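Local coordinates for choline binding protein A (Lactobacillus salivarius str. Ren, PDB 5GT1), which probably binds choline-bearing cell-wall components as a surface protein and carries, in the C-terminal part described here, a zinc-binding M23 peptidase-family domain, at residues M53-D58 and S153-N157; D23-F29 and S70-H76; R96-F102 and G139-T144; G112-V116 and V127-D132. All blocks are in the same frame, centred on the assembly; numbering follows the deposited sequence.

Contact 1 (M53-D58 and S153-N157); sequences MNGFHD and SFNNN. With ZN (zinc ion), chain B.
F56 packs its ring on the loop S153-N156. Its CB passes 3.9 Å from F154 O. With CG anti to the backbone N (chi1 179°), the ring turns toward 153-156: CG and CD1 meet N156 CB, which sits over the ring face, a CH-pi contact 3.9 Å from the centroid. CE1 lies 3.3 Å from N156 OD1, with the amide turned 21° from the ring plane. CD2 meets S153 O at the ring edge and CE2 comes 3.6 Å from N155 O, while CZ ends near N156 CA. The F154 ring takes a side chain from 53-58: M53 CB stands over its face, and M53 SD approaches obliquely, a Met-aromatic contact of 4.4 Å to the centroid. Two waters bridge polar atoms of the two segments. One accepts from D58 N and lies 2.9 Å from F56 O and close to S153 O; another donates to D58 OD2 and S153 OG, a hydroxyl also bonded to I150 O. H57 turns away, its NE2 2.1 Å from the zinc ion that D61 and H137 also bind. The chemistry implies a loop held beside strand 56-63 mainly by ring packing and shared water.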
loop_
_atom_site.group_PDB
_atom_site.type_symbol
_atom_site.label_atom_id
_atom_site.label_comp_id
_atom_site.label_asym_id
_atom_site.label_seq_id
_atom_site.Cartn_x
_atom_site.Cartn_y
_atom_site.Cartn_z
ATOM N N MET A 53 -0.529 -18.228 -1.703
ATOM C CA MET A 53 0.473 -18.957 -2.490
ATOM C C MET A 53 1.849 -18.716 -1.905
ATOM O O MET A 53 2.229 -17.561 -1.640
ATOM C CB MET A 53 0.480 -18.498 -3.951
ATOM C CG MET A 53 -0.517 -19.189 -4.869
ATOM S SD MET A 53 -0.342 -18.584 -6.570
ATOM C CE MET A 53 1.275 -19.229 -7.023
ATOM N N ASN A 54 2.581 -19.810 -1.709
ATOM C CA ASN A 54 3.894 -19.801 -1.058
ATOM C C ASN A 54 3.882 -19.214 0.355
ATOM O O ASN A 54 4.940 -18.927 0.910
ATOM C CB ASN A 54 4.934 -19.066 -1.920
ATOM C CG ASN A 54 4.939 -19.540 -3.364
ATOM O OD1 ASN A 54 5.054 -18.734 -4.294
ATOM N ND2 ASN A 54 4.825 -20.847 -3.560
ATOM N N GLY A 55 2.690 -19.031 0.927
ATOM C CA GLY A 55 2.545 -18.412 2.254
ATOM C C GLY A 55 3.122 -17.003 2.355
ATOM O O GLY A 55 3.496 -16.555 3.449
ATOM N N PHE A 56 3.189 -16.301 1.222
ATOM C CA PHE A 56 3.845 -14.995 1.157
ATOM C C PHE A 56 2.834 -13.882 0.925
ATOM O O PHE A 56 1.976 -13.978 0.033
ATOM C CB PHE A 56 4.892 -14.974 0.046
ATOM C CG PHE A 56 5.607 -13.653 -0.098
ATOM C CD1 PHE A 56 6.513 -13.228 0.871
ATOM C CD2 PHE A 56 5.381 -12.834 -1.203
ATOM C CE1 PHE A 56 7.175 -12.011 0.745
ATOM C CE2 PHE A 56 6.048 -11.619 -1.338
ATOM C CZ PHE A 56 6.949 -11.214 -0.362
ATOM N N HIS A 57 2.943 -12.827 1.732
ATOM C CA HIS A 57 2.105 -11.637 1.583
ATOM C C HIS A 57 2.994 -10.502 1.134
ATOM O O HIS A 57 3.904 -10.095 1.873
ATOM C CB HIS A 57 1.431 -11.320 2.914
ATOM C CG HIS A 57 0.429 -10.186 2.844
ATOM N ND1 HIS A 57 0.267 -9.300 3.855
ATOM C CD2 HIS A 57 -0.453 -9.791 1.823
ATOM C CE1 HIS A 57 -0.682 -8.396 3.503
ATOM N NE2 HIS A 57 -1.119 -8.699 2.265
ATOM N N ASP A 58 2.735 -9.972 -0.063
ATOM C CA ASP A 58 3.622 -8.982 -0.691
ATOM C C ASP A 58 3.334 -7.531 -0.268
ATOM O O ASP A 58 3.773 -6.590 -0.930
ATOM C CB ASP A 58 3.593 -9.105 -2.240
ATOM C CG ASP A 58 2.258 -8.666 -2.865
ATOM O OD1 ASP A 58 1.217 -8.597 -2.163
ATOM O OD2 ASP A 58 2.251 -8.378 -4.083
ATOM N N SER A 153 3.929 -11.261 -7.144
ATOM C CA SER A 153 3.088 -11.110 -5.951
ATOM C C SER A 153 3.299 -12.193 -4.906
ATOM O O SER A 153 3.115 -11.936 -3.718
ATOM C CB SER A 153 1.606 -11.086 -6.336
ATOM O OG SER A 153 1.338 -9.932 -7.101
ATOM N N PHE A 154 3.668 -13.403 -5.334
ATOM C CA PHE A 154 3.804 -14.524 -4.389
ATOM C C PHE A 154 5.243 -15.026 -4.230
ATOM O O PHE A 154 5.502 -16.095 -3.659
ATOM C CB PHE A 154 2.787 -15.629 -4.718
ATOM C CG PHE A 154 1.370 -15.118 -4.733
ATOM C CD1 PHE A 154 0.713 -14.809 -3.534
ATOM C CD2 PHE A 154 0.716 -14.868 -5.937
ATOM C CE1 PHE A 154 -0.583 -14.302 -3.531
ATOM C CE2 PHE A 154 -0.583 -14.365 -5.945
ATOM C CZ PHE A 154 -1.233 -14.074 -4.741
ATOM N N ASN A 155 6.176 -14.198 -4.673
ATOM C CA ASN A 155 7.573 -14.566 -4.669
ATOM C C ASN A 155 8.355 -13.711 -3.693
ATOM O O ASN A 155 8.496 -12.506 -3.881
ATOM C CB ASN A 155 8.156 -14.452 -6.085
ATOM C CG ASN A 155 7.541 -15.454 -7.055
ATOM O OD1 ASN A 155 7.056 -16.516 -6.650
ATOM N ND2 ASN A 155 7.560 -15.121 -8.336
ATOM N N ASN A 156 8.852 -14.369 -2.656
ATOM C CA ASN A 156 9.654 -13.750 -1.607
ATOM C C ASN A 156 11.117 -13.593 -2.057
ATOM O O ASN A 156 12.034 -14.160 -1.470
ATOM C CB ASN A 156 9.514 -14.610 -0.346
ATOM C CG ASN A 156 10.157 -13.989 0.880
ATOM O OD1 ASN A 156 10.379 -12.779 0.951
ATOM N ND2 ASN A 156 10.470 -14.833 1.857
ATOM N N ASN A 157 11.329 -12.813 -3.107
ATOM C CA ASN A 157 12.633 -12.736 -3.736
ATOM C C ASN A 157 13.273 -11.351 -3.651
ATOM O O ASN A 157 14.209 -11.046 -4.394
ATOM C CB ASN A 157 12.531 -13.190 -5.195
ATOM C CG ASN A 157 11.676 -12.263 -6.039
ATOM O OD1 ASN A 157 10.989 -11.371 -5.521
ATOM N ND2 ASN A 157 11.727 -12.453 -7.353
HETATM ZN ZN ZN B . -2.855 -7.918 1.316
HETATM O O HOH W 1 1.157 -11.897 -1.752
HETATM O O HOH W 2 0.215 -7.914 -5.578
HETATM O O HOH W 3 -2.803 -9.384 -0.439
HETATM O O HOH W 4 -4.430 -9.793 1.903
HETATM O O HOH W 5 -4.833 -7.719 0.516
#

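Contact 2 (D23-F29 and S70-H76); sequences DTWGWPF and SAVHAVH. With ACT (acetate ion), chain C.
A His-carboxylate hydrogen bond, D23 to H76, closes one end of an antiparallel run of the N-terminal segment beside strand 71-73 of the M23 domain. H76 NE2 donates to D23 OD1 over 2.8 Å, nearly straight at 168° and in the imidazole plane, but meets the oxygen from above the carboxylate. The other carboxylate oxygen, OD2, takes W25 NE1 at 3.0 Å, so D23 ties both rings. With H76 CG anti to its main-chain nitrogen (chi1 -169°), the imidazole edge faces the indole, CD2 lying 3.3 Å from W25 CE2 in an edge-to-face pair. Midway, G26 N reaches V75 O, and a water joins W27 O to A74 O. Toward the far end P28 O accepts twice from H73: from N at 2.9 Å on a lone pair, and from ND1 at 3.3 Å above the carbonyl plane. F29 CZ packs on V72 CG2. Around this seam, W25 and W27 lean on I167 and I171 of helix 163-173, while V72 and V75 face strand 101-108 and strand 71-73 pairs with strand 127-130.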
loop_
_atom_site.group_PDB
_atom_site.type_symbol
_atom_site.label_atom_id
_atom_site.label_comp_id
_atom_site.label_asym_id
_atom_site.label_seq_id
_atom_site.Cartn_x
_atom_site.Cartn_y
_atom_site.Cartn_z
ATOM N N ASP A 23 11.656 13.907 1.896
ATOM C CA ASP A 23 11.446 12.511 2.326
ATOM C C ASP A 23 10.666 12.376 3.642
ATOM O O ASP A 23 11.157 11.802 4.615
ATOM C CB ASP A 23 12.770 11.728 2.376
ATOM C CG ASP A 23 12.593 10.244 2.035
ATOM O OD1 ASP A 23 12.197 9.940 0.885
ATOM O OD2 ASP A 23 12.867 9.379 2.904
ATOM N N THR A 24 9.452 12.918 3.672
ATOM C CA THR A 24 8.567 12.636 4.789
ATOM C C THR A 24 7.787 11.346 4.522
ATOM O O THR A 24 7.597 10.915 3.373
ATOM C CB THR A 24 7.623 13.793 5.147
ATOM O OG1 THR A 24 6.751 14.052 4.042
ATOM C CG2 THR A 24 8.421 15.063 5.491
ATOM N N TRP A 25 7.374 10.732 5.616
ATOM C CA TRP A 25 6.614 9.503 5.586
ATOM C C TRP A 25 5.464 9.649 6.532
ATOM O O TRP A 25 5.505 10.499 7.429
ATOM C CB TRP A 25 7.494 8.376 6.062
ATOM C CG TRP A 25 8.547 7.940 5.082
ATOM C CD1 TRP A 25 9.807 8.507 4.861
ATOM C CD2 TRP A 25 8.472 6.794 4.175
ATOM N NE1 TRP A 25 10.501 7.798 3.898
ATOM C CE2 TRP A 25 9.752 6.756 3.446
ATOM C CE3 TRP A 25 7.498 5.828 3.895
ATOM C CZ2 TRP A 25 10.017 5.788 2.478
ATOM C CZ3 TRP A 25 7.782 4.858 2.934
ATOM C CH2 TRP A 25 9.015 4.833 2.247
ATOM N N GLY A 26 4.435 8.814 6.364
ATOM C CA GLY A 26 3.263 8.848 7.246
ATOM C C GLY A 26 2.475 7.556 7.099
ATOM O O GLY A 26 2.663 6.810 6.137
ATOM N N TRP A 27 1.610 7.272 8.065
ATOM C CA TRP A 27 0.695 6.127 7.960
ATOM C C TRP A 27 -0.528 6.485 7.125
ATOM O O TRP A 27 -0.891 7.665 7.015
ATOM C CB TRP A 27 0.276 5.672 9.358
ATOM C CG TRP A 27 1.450 5.183 10.147
ATOM C CD1 TRP A 27 2.153 5.855 11.148
ATOM C CD2 TRP A 27 2.133 3.910 9.978
ATOM N NE1 TRP A 27 3.190 5.074 11.623
ATOM C CE2 TRP A 27 3.240 3.900 10.952
ATOM C CE3 TRP A 27 1.952 2.806 9.143
ATOM C CZ2 TRP A 27 4.110 2.819 11.064
ATOM C CZ3 TRP A 27 2.841 1.725 9.265
ATOM C CH2 TRP A 27 3.888 1.736 10.210
ATOM N N PRO A 28 -1.176 5.482 6.522
ATOM C CA PRO A 28 -2.338 5.796 5.672
ATOM C C PRO A 28 -3.592 6.228 6.448
ATOM O O PRO A 28 -4.459 6.900 5.883
ATOM C CB PRO A 28 -2.581 4.495 4.899
ATOM C CG PRO A 28 -1.994 3.431 5.746
ATOM C CD PRO A 28 -0.817 4.058 6.467
ATOM N N PHE A 29 -3.680 5.857 7.726
ATOM C CA PHE A 29 -4.801 6.267 8.582
ATOM C C PHE A 29 -4.165 6.871 9.836
ATOM O O PHE A 29 -3.908 6.173 10.805
ATOM C CB PHE A 29 -5.735 5.080 8.883
ATOM C CG PHE A 29 -6.245 4.398 7.638
ATOM C CD1 PHE A 29 -7.351 4.912 6.940
ATOM C CD2 PHE A 29 -5.596 3.274 7.127
ATOM C CE1 PHE A 29 -7.797 4.298 5.771
ATOM C CE2 PHE A 29 -6.043 2.661 5.963
ATOM C CZ PHE A 29 -7.141 3.180 5.285
ATOM N N SER A 70 -11.695 6.696 6.917
ATOM C CA SER A 70 -12.278 6.702 5.593
ATOM C C SER A 70 -11.244 7.102 4.549
ATOM O O SER A 70 -10.947 6.323 3.638
ATOM C CB SER A 70 -13.505 7.627 5.561
ATOM O OG SER A 70 -14.132 7.547 4.289
ATOM N N ALA A 71 -10.684 8.303 4.680
ATOM C CA ALA A 71 -9.689 8.792 3.732
ATOM C C ALA A 71 -8.398 7.974 3.851
ATOM O O ALA A 71 -7.907 7.719 4.963
ATOM C CB ALA A 71 -9.401 10.269 3.975
ATOM N N VAL A 72 -7.878 7.538 2.705
ATOM C CA VAL A 72 -6.582 6.862 2.629
ATOM C C VAL A 72 -5.526 7.926 2.327
ATOM O O VAL A 72 -5.563 8.545 1.266
ATOM C CB VAL A 72 -6.566 5.795 1.513
ATOM C CG1 VAL A 72 -5.159 5.196 1.371
ATOM C CG2 VAL A 72 -7.602 4.703 1.809
ATOM N N HIS A 73 -4.598 8.130 3.263
ATOM C CA HIS A 73 -3.570 9.181 3.150
ATOM C C HIS A 73 -2.299 8.629 2.571
ATOM O O HIS A 73 -1.849 7.553 2.977
ATOM C CB HIS A 73 -3.275 9.783 4.530
ATOM C CG HIS A 73 -4.419 10.600 5.097
ATOM N ND1 HIS A 73 -5.470 10.035 5.739
ATOM C CD2 HIS A 73 -4.656 11.968 5.085
ATOM C CE1 HIS A 73 -6.337 11.001 6.129
ATOM N NE2 HIS A 73 -5.844 12.184 5.725
ATOM N N ALA A 74 -1.696 9.355 1.630
ATOM C CA ALA A 74 -0.474 8.906 0.980
ATOM C C ALA A 74 0.617 8.763 2.034
ATOM O O ALA A 74 0.766 9.632 2.914
ATOM C CB ALA A 74 -0.051 9.893 -0.094
ATOM N N VAL A 75 1.367 7.670 1.951
ATOM C CA VAL A 75 2.399 7.362 2.954
ATOM C C VAL A 75 3.717 8.076 2.634
ATOM O O VAL A 75 4.627 8.108 3.470
ATOM C CB VAL A 75 2.638 5.838 3.127
ATOM C CG1 VAL A 75 1.335 5.128 3.497
ATOM C CG2 VAL A 75 3.264 5.207 1.880
ATOM N N HIS A 76 3.793 8.647 1.432
ATOM C CA HIS A 76 5.018 9.250 0.914
ATOM C C HIS A 76 4.682 10.035 -0.321
ATOM O O HIS A 76 3.718 9.713 -1.018
ATOM C CB HIS A 76 6.022 8.144 0.563
ATOM C CG HIS A 76 7.423 8.649 0.274
ATOM N ND1 HIS A 76 7.811 9.035 -0.957
ATOM C CD2 HIS A 76 8.528 8.813 1.109
ATOM C CE1 HIS A 76 9.110 9.443 -0.917
ATOM N NE2 HIS A 76 9.552 9.302 0.348
HETATM C C ACT C . -9.187 9.512 7.730
HETATM O O ACT C . -8.664 10.652 7.768
HETATM O OXT ACT C . -10.430 9.381 7.748
HETATM C CH3 ACT C . -8.363 8.283 7.569
HETATM O O HOH W 6 0.315 9.850 5.776
#

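Contact 3 (R96-F102 and G139-T144); sequences RSDEYTF and GITRET
T101 OG1 is gripped by three groups: it donates to E143 O across the contact (2.7 Å), accepts from R96 NH1 (2.9 Å), and accepts a hydrogen bond from a water that also donates to T144 O. The hydroxyl sits where strands 101-108 and 135-141, antiparallel neighbours in the large sheet of the M23 domain, begin to part. Inside the sheet T101 and T141 form a hydrogen-bonded pair, with T101 N to T141 O at 2.7 Å and nearly straight (173°). R96, its chain bent at chi2 (78°), lays its guanidinium between Y100 N on one face and T144 OG1 on the other, and NH1 also donates to R142 O from above the carbonyl plane. A methionine at R96 would probably leave R142 O and T101 OG1 without this donor and T144 OG1 without the guanidinium face beside it. R142 lies alongside Y100, guanidinium face over CE1, and forms a salt bridge to E99 whose modelled length is doubtfully short. In the next, non-hydrogen-bonded pair, F102 CD1 rests 3.7 Å from I140 CG1.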
loop_
_atom_site.group_PDB
_atom_site.type_symbol
_atom_site.label_atom_id
_atom_site.label_comp_id
_atom_site.label_asym_id
_atom_site.label_seq_id
_atom_site.Cartn_x
_atom_site.Cartn_y
_atom_site.Cartn_z
ATOM N N ARG A 96 4.706 6.817 -7.832
ATOM C CA ARG A 96 6.150 6.605 -7.972
ATOM C C ARG A 96 6.896 7.799 -7.424
ATOM O O ARG A 96 6.602 8.924 -7.801
ATOM C CB ARG A 96 6.533 6.385 -9.443
ATOM C CG ARG A 96 8.039 6.295 -9.697
ATOM C CD ARG A 96 8.626 4.940 -9.323
ATOM N NE ARG A 96 10.088 5.002 -9.193
ATOM C CZ ARG A 96 10.863 4.015 -8.739
ATOM N NH1 ARG A 96 10.338 2.853 -8.349
ATOM N NH2 ARG A 96 12.184 4.195 -8.669
ATOM N N SER A 97 7.823 7.552 -6.501
ATOM C CA SER A 97 8.738 8.585 -6.019
ATOM C C SER A 97 10.114 8.360 -6.672
ATOM O O SER A 97 10.228 7.580 -7.618
ATOM C CB SER A 97 8.839 8.549 -4.493
ATOM O OG SER A 97 9.486 7.370 -4.043
ATOM N N ASP A 98 11.156 9.018 -6.174
ATOM C CA ASP A 98 12.487 8.846 -6.775
ATOM C C ASP A 98 12.984 7.408 -6.669
ATOM O O ASP A 98 13.571 6.868 -7.609
ATOM C CB ASP A 98 13.490 9.806 -6.141
ATOM C CG ASP A 98 13.495 11.167 -6.822
ATOM O OD1 ASP A 98 13.595 12.196 -6.107
ATOM O OD2 ASP A 98 13.392 11.202 -8.075
ATOM N N GLU A 99 12.703 6.787 -5.529
ATOM C CA GLU A 99 13.251 5.492 -5.167
ATOM C C GLU A 99 12.206 4.364 -5.200
ATOM O O GLU A 99 12.542 3.200 -5.437
ATOM C CB GLU A 99 13.833 5.623 -3.756
ATOM C CG GLU A 99 14.962 4.674 -3.405
ATOM C CD GLU A 99 15.622 4.992 -2.058
ATOM O OE1 GLU A 99 16.465 4.186 -1.609
ATOM O OE2 GLU A 99 15.314 6.035 -1.437
ATOM N N TYR A 100 10.938 4.705 -4.977
ATOM C CA TYR A 100 9.933 3.664 -4.698
ATOM C C TYR A 100 8.676 3.734 -5.538
ATOM O O TYR A 100 8.233 4.814 -5.936
ATOM C CB TYR A 100 9.526 3.703 -3.219
ATOM C CG TYR A 100 10.640 3.443 -2.227
ATOM C CD1 TYR A 100 11.172 2.159 -2.060
ATOM C CD2 TYR A 100 11.136 4.479 -1.424
ATOM C CE1 TYR A 100 12.185 1.924 -1.131
ATOM C CE2 TYR A 100 12.140 4.252 -0.491
ATOM C CZ TYR A 100 12.660 2.978 -0.350
ATOM O OH TYR A 100 13.653 2.753 0.573
ATOM N N THR A 101 8.094 2.561 -5.777
ATOM C CA THR A 101 6.745 2.455 -6.305
ATOM C C THR A 101 5.822 2.003 -5.173
ATOM O O THR A 101 6.068 0.967 -4.533
ATOM C CB THR A 101 6.690 1.428 -7.446
ATOM O OG1 THR A 101 7.634 1.793 -8.469
ATOM C CG2 THR A 101 5.283 1.354 -8.035
ATOM N N PHE A 102 4.777 2.793 -4.924
ATOM C CA PHE A 102 3.764 2.497 -3.911
ATOM C C PHE A 102 2.491 2.039 -4.608
ATOM O O PHE A 102 2.026 2.697 -5.539
ATOM C CB PHE A 102 3.474 3.766 -3.090
ATOM C CG PHE A 102 4.696 4.358 -2.425
ATOM C CD1 PHE A 102 5.009 4.040 -1.106
ATOM C CD2 PHE A 102 5.520 5.270 -3.112
ATOM C CE1 PHE A 102 6.138 4.589 -0.494
ATOM C CE2 PHE A 102 6.638 5.815 -2.514
ATOM C CZ PHE A 102 6.950 5.481 -1.206
ATOM N N GLY A 139 1.455 -1.899 -0.974
ATOM C CA GLY A 139 2.666 -2.588 -1.429
ATOM C C GLY A 139 3.721 -1.564 -1.788
ATOM O O GLY A 139 3.407 -0.492 -2.322
ATOM N N ILE A 140 4.977 -1.886 -1.488
ATOM C CA ILE A 140 6.095 -1.013 -1.821
ATOM C C ILE A 140 7.202 -1.825 -2.496
ATOM O O ILE A 140 7.577 -2.891 -1.998
ATOM C CB ILE A 140 6.653 -0.271 -0.574
ATOM C CG1 ILE A 140 5.537 0.542 0.114
ATOM C CG2 ILE A 140 7.788 0.671 -0.997
ATOM C CD1 ILE A 140 5.972 1.231 1.400
ATOM N N THR A 141 7.723 -1.308 -3.615
ATOM C CA THR A 141 8.791 -1.986 -4.360
ATOM C C THR A 141 9.726 -0.952 -4.945
ATOM O O THR A 141 9.300 0.162 -5.269
ATOM C CB THR A 141 8.219 -2.917 -5.477
ATOM O OG1 THR A 141 9.294 -3.563 -6.187
ATOM C CG2 THR A 141 7.371 -2.137 -6.492
ATOM N N ARG A 142 11.010 -1.286 -5.092
ATOM C CA ARG A 142 11.884 -0.388 -5.874
ATOM C C ARG A 142 11.673 -0.558 -7.377
ATOM O O ARG A 142 12.020 0.340 -8.165
ATOM C CB ARG A 142 13.360 -0.568 -5.522
ATOM C CG ARG A 142 13.713 -0.030 -4.152
ATOM C CD ARG A 142 15.200 -0.165 -3.896
ATOM N NE ARG A 142 15.438 -0.259 -2.462
ATOM C CZ ARG A 142 15.812 0.759 -1.702
ATOM N NH1 ARG A 142 16.009 1.952 -2.250
ATOM N NH2 ARG A 142 16.004 0.582 -0.401
ATOM N N GLU A 143 11.100 -1.700 -7.770
ATOM C CA GLU A 143 10.840 -2.008 -9.185
ATOM C C GLU A 143 10.000 -0.910 -9.829
ATOM O O GLU A 143 9.027 -0.412 -9.249
ATOM C CB GLU A 143 10.176 -3.384 -9.346
ATOM C CG GLU A 143 9.792 -3.778 -10.776
ATOM C CD GLU A 143 10.984 -3.850 -11.725
ATOM O OE1 GLU A 143 11.880 -4.694 -11.477
ATOM O OE2 GLU A 143 11.029 -3.051 -12.704
ATOM N N THR A 144 10.394 -0.558 -11.046
ATOM C CA THR A 144 9.848 0.560 -11.759
ATOM C C THR A 144 8.688 0.081 -12.661
ATOM O O THR A 144 7.727 0.808 -12.898
ATOM C CB THR A 144 11.020 1.257 -12.494
ATOM O OG1 THR A 144 11.060 2.645 -12.151
ATOM C CG2 THR A 144 10.975 1.057 -13.978
HETATM O O HOH W 7 14.396 2.598 -7.480
HETATM O O HOH W 8 6.810 2.660 -11.084
#

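Contact 4 (G112-V116 and V127-D132); sequences GNISV and VIGYRD. With EDO (1,2-ethanediol), chain D.
S115 OG lies beside its own backbone N (chi1 -60°), and Y130 carries its ring in a like rotation, CG beside the backbone N (chi1 -66°); together these put the hydroxyl at the ring edge, OG 3.4 Å from Y130 CE2. A water bridges S115 OG and Y130 OH, and a 1,2-ethanediol, probably from the crystallisation liquor, shares a hydrogen bond with the same serine oxygen. Between the backbones, Y130 N donates to N113 O over 2.8 Å, and S115 N to I128 O over 2.8 Å; V116 N adds a weak bond to I128 O. These bonds flank I114 and G129, whose CA atoms stand 4.1 Å apart, so close that any CB on G129 would collide with N113 O. The side chain of N113 reaches toward D132, whose carboxylate is hydrogen-bonded by S109 OG. Changing N113 to an alanine would keep its main-chain bond but would probably open a gap between the loop and D132. V116 CG1 packs 3.5 Å from V127 O. The arrangement is a single beta bridge, fastening the loop before strand 121-122 to strand 127-130, which also pairs with strand 71-73 in a small two-stranded sheet.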
loop_
_atom_site.group_PDB
_atom_site.type_symbol
_atom_site.label_atom_id
_atom_site.label_comp_id
_atom_site.label_asym_id
_atom_site.label_seq_id
_atom_site.Cartn_x
_atom_site.Cartn_y
_atom_site.Cartn_z
ATOM N N GLY A 112 -14.597 5.499 -8.665
ATOM C CA GLY A 112 -15.145 6.744 -8.137
ATOM C C GLY A 112 -14.692 7.017 -6.712
ATOM O O GLY A 112 -14.719 8.157 -6.279
ATOM N N ASN A 113 -14.255 5.981 -5.991
ATOM C CA ASN A 113 -13.694 6.165 -4.641
ATOM C C ASN A 113 -12.254 6.667 -4.635
ATOM O O ASN A 113 -11.705 6.979 -3.573
ATOM C CB ASN A 113 -13.829 4.894 -3.791
ATOM C CG ASN A 113 -15.151 4.827 -3.063
ATOM O OD1 ASN A 113 -15.202 4.751 -1.832
ATOM N ND2 ASN A 113 -16.226 4.890 -3.809
ATOM N N ILE A 114 -11.649 6.770 -5.814
ATOM C CA ILE A 114 -10.281 7.274 -5.916
ATOM C C ILE A 114 -10.322 8.780 -6.184
ATOM O O ILE A 114 -11.077 9.241 -7.043
ATOM C CB ILE A 114 -9.467 6.493 -6.974
ATOM C CG1 ILE A 114 -9.373 5.009 -6.547
ATOM C CG2 ILE A 114 -8.096 7.136 -7.165
ATOM C CD1 ILE A 114 -8.935 4.020 -7.615
ATOM N N SER A 115 -9.521 9.538 -5.434
ATOM C CA SER A 115 -9.556 11.000 -5.457
ATOM C C SER A 115 -8.502 11.617 -6.367
ATOM O O SER A 115 -8.618 12.793 -6.737
ATOM C CB SER A 115 -9.343 11.556 -4.052
ATOM O OG SER A 115 -10.358 11.105 -3.186
ATOM N N VAL A 116 -7.467 10.843 -6.692
ATOM C CA VAL A 116 -6.329 11.355 -7.450
ATOM C C VAL A 116 -6.470 10.957 -8.926
ATOM O O VAL A 116 -7.264 10.090 -9.244
ATOM C CB VAL A 116 -4.974 10.873 -6.856
ATOM C CG1 VAL A 116 -4.756 11.465 -5.459
ATOM C CG2 VAL A 116 -4.917 9.351 -6.803
ATOM N N VAL A 127 -4.903 12.837 0.221
ATOM C CA VAL A 127 -5.868 11.739 0.166
ATOM C C VAL A 127 -5.806 11.032 -1.190
ATOM O O VAL A 127 -6.001 11.659 -2.247
ATOM C CB VAL A 127 -7.300 12.223 0.491
ATOM C CG1 VAL A 127 -8.308 11.081 0.339
ATOM C CG2 VAL A 127 -7.346 12.775 1.918
ATOM N N ILE A 128 -5.520 9.736 -1.162
ATOM C CA ILE A 128 -5.524 8.904 -2.378
ATOM C C ILE A 128 -6.963 8.610 -2.818
ATOM O O ILE A 128 -7.295 8.615 -4.022
ATOM C CB ILE A 128 -4.788 7.561 -2.131
ATOM C CG1 ILE A 128 -3.315 7.814 -1.738
ATOM C CG2 ILE A 128 -4.902 6.623 -3.344
ATOM C CD1 ILE A 128 -2.501 8.538 -2.787
ATOM N N GLY A 129 -7.803 8.349 -1.827
ATOM C CA GLY A 129 -9.192 8.015 -2.052
ATOM C C GLY A 129 -9.802 7.575 -0.750
ATOM O O GLY A 129 -9.191 7.761 0.319
ATOM N N TYR A 130 -10.995 6.977 -0.833
ATOM C CA TYR A 130 -11.780 6.615 0.352
ATOM C C TYR A 130 -11.993 5.109 0.397
ATOM O O TYR A 130 -12.486 4.521 -0.557
ATOM C CB TYR A 130 -13.118 7.388 0.363
ATOM C CG TYR A 130 -12.851 8.856 0.542
ATOM C CD1 TYR A 130 -12.855 9.417 1.807
ATOM C CD2 TYR A 130 -12.487 9.663 -0.557
ATOM C CE1 TYR A 130 -12.549 10.761 1.998
ATOM C CE2 TYR A 130 -12.179 11.011 -0.374
ATOM C CZ TYR A 130 -12.218 11.542 0.902
ATOM O OH TYR A 130 -11.915 12.863 1.094
ATOM N N ARG A 131 -11.593 4.489 1.501
ATOM C CA ARG A 131 -11.745 3.045 1.658
ATOM C C ARG A 131 -13.201 2.739 1.997
ATOM O O ARG A 131 -13.738 3.241 2.980
ATOM C CB ARG A 131 -10.830 2.499 2.771
ATOM C CG ARG A 131 -10.962 0.997 3.007
ATOM C CD ARG A 131 -10.149 0.537 4.226
ATOM N NE ARG A 131 -10.458 1.311 5.438
ATOM C CZ ARG A 131 -9.740 1.297 6.564
ATOM N NH1 ARG A 131 -8.655 0.532 6.687
ATOM N NH2 ARG A 131 -10.114 2.056 7.587
ATOM N N ASP A 132 -13.823 1.894 1.198
ATOM C CA ASP A 132 -15.171 1.450 1.527
ATOM C C ASP A 132 -15.259 -0.073 1.540
ATOM O O ASP A 132 -16.352 -0.632 1.538
ATOM C CB ASP A 132 -16.195 2.055 0.559
ATOM C CG ASP A 132 -15.963 1.633 -0.877
ATOM O OD1 ASP A 132 -16.904 1.803 -1.688
ATOM O OD2 ASP A 132 -14.857 1.139 -1.210
HETATM C C1 EDO D . -13.419 12.351 -5.266
HETATM O O1 EDO D . -12.734 12.717 -4.062
HETATM C C2 EDO D . -13.589 10.842 -5.281
HETATM O O2 EDO D . -13.813 10.388 -3.935
HETATM O O HOH W 9 -10.498 13.793 -1.304
#

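How the contacts relate
Contact 1 is a surface contact beside the zinc site, while contacts 2, 3 and 4 are partly buried. Contacts 1 and 3 reach the same large sheet through neighbouring strands 56-63 and 135-141, yet do not touch. Contacts 2 and 4 share the small sheet: V72 of strand 71-73 probably bonds I128 and G129, and F29 makes a cation-pi contact with R131. Contact 2 also meets contact 3, where V75 and H76 pack on F102, so it joins the two sheets. Chemistry follows place: regular strand pairing with charged turns in contact 3, a few main-chain bonds in contacts 2 and 4, joined in contact 2 by a His-carboxylate bond and an edge-to-face ring pair, and direct aromatic packing plus water bridges in contact 1.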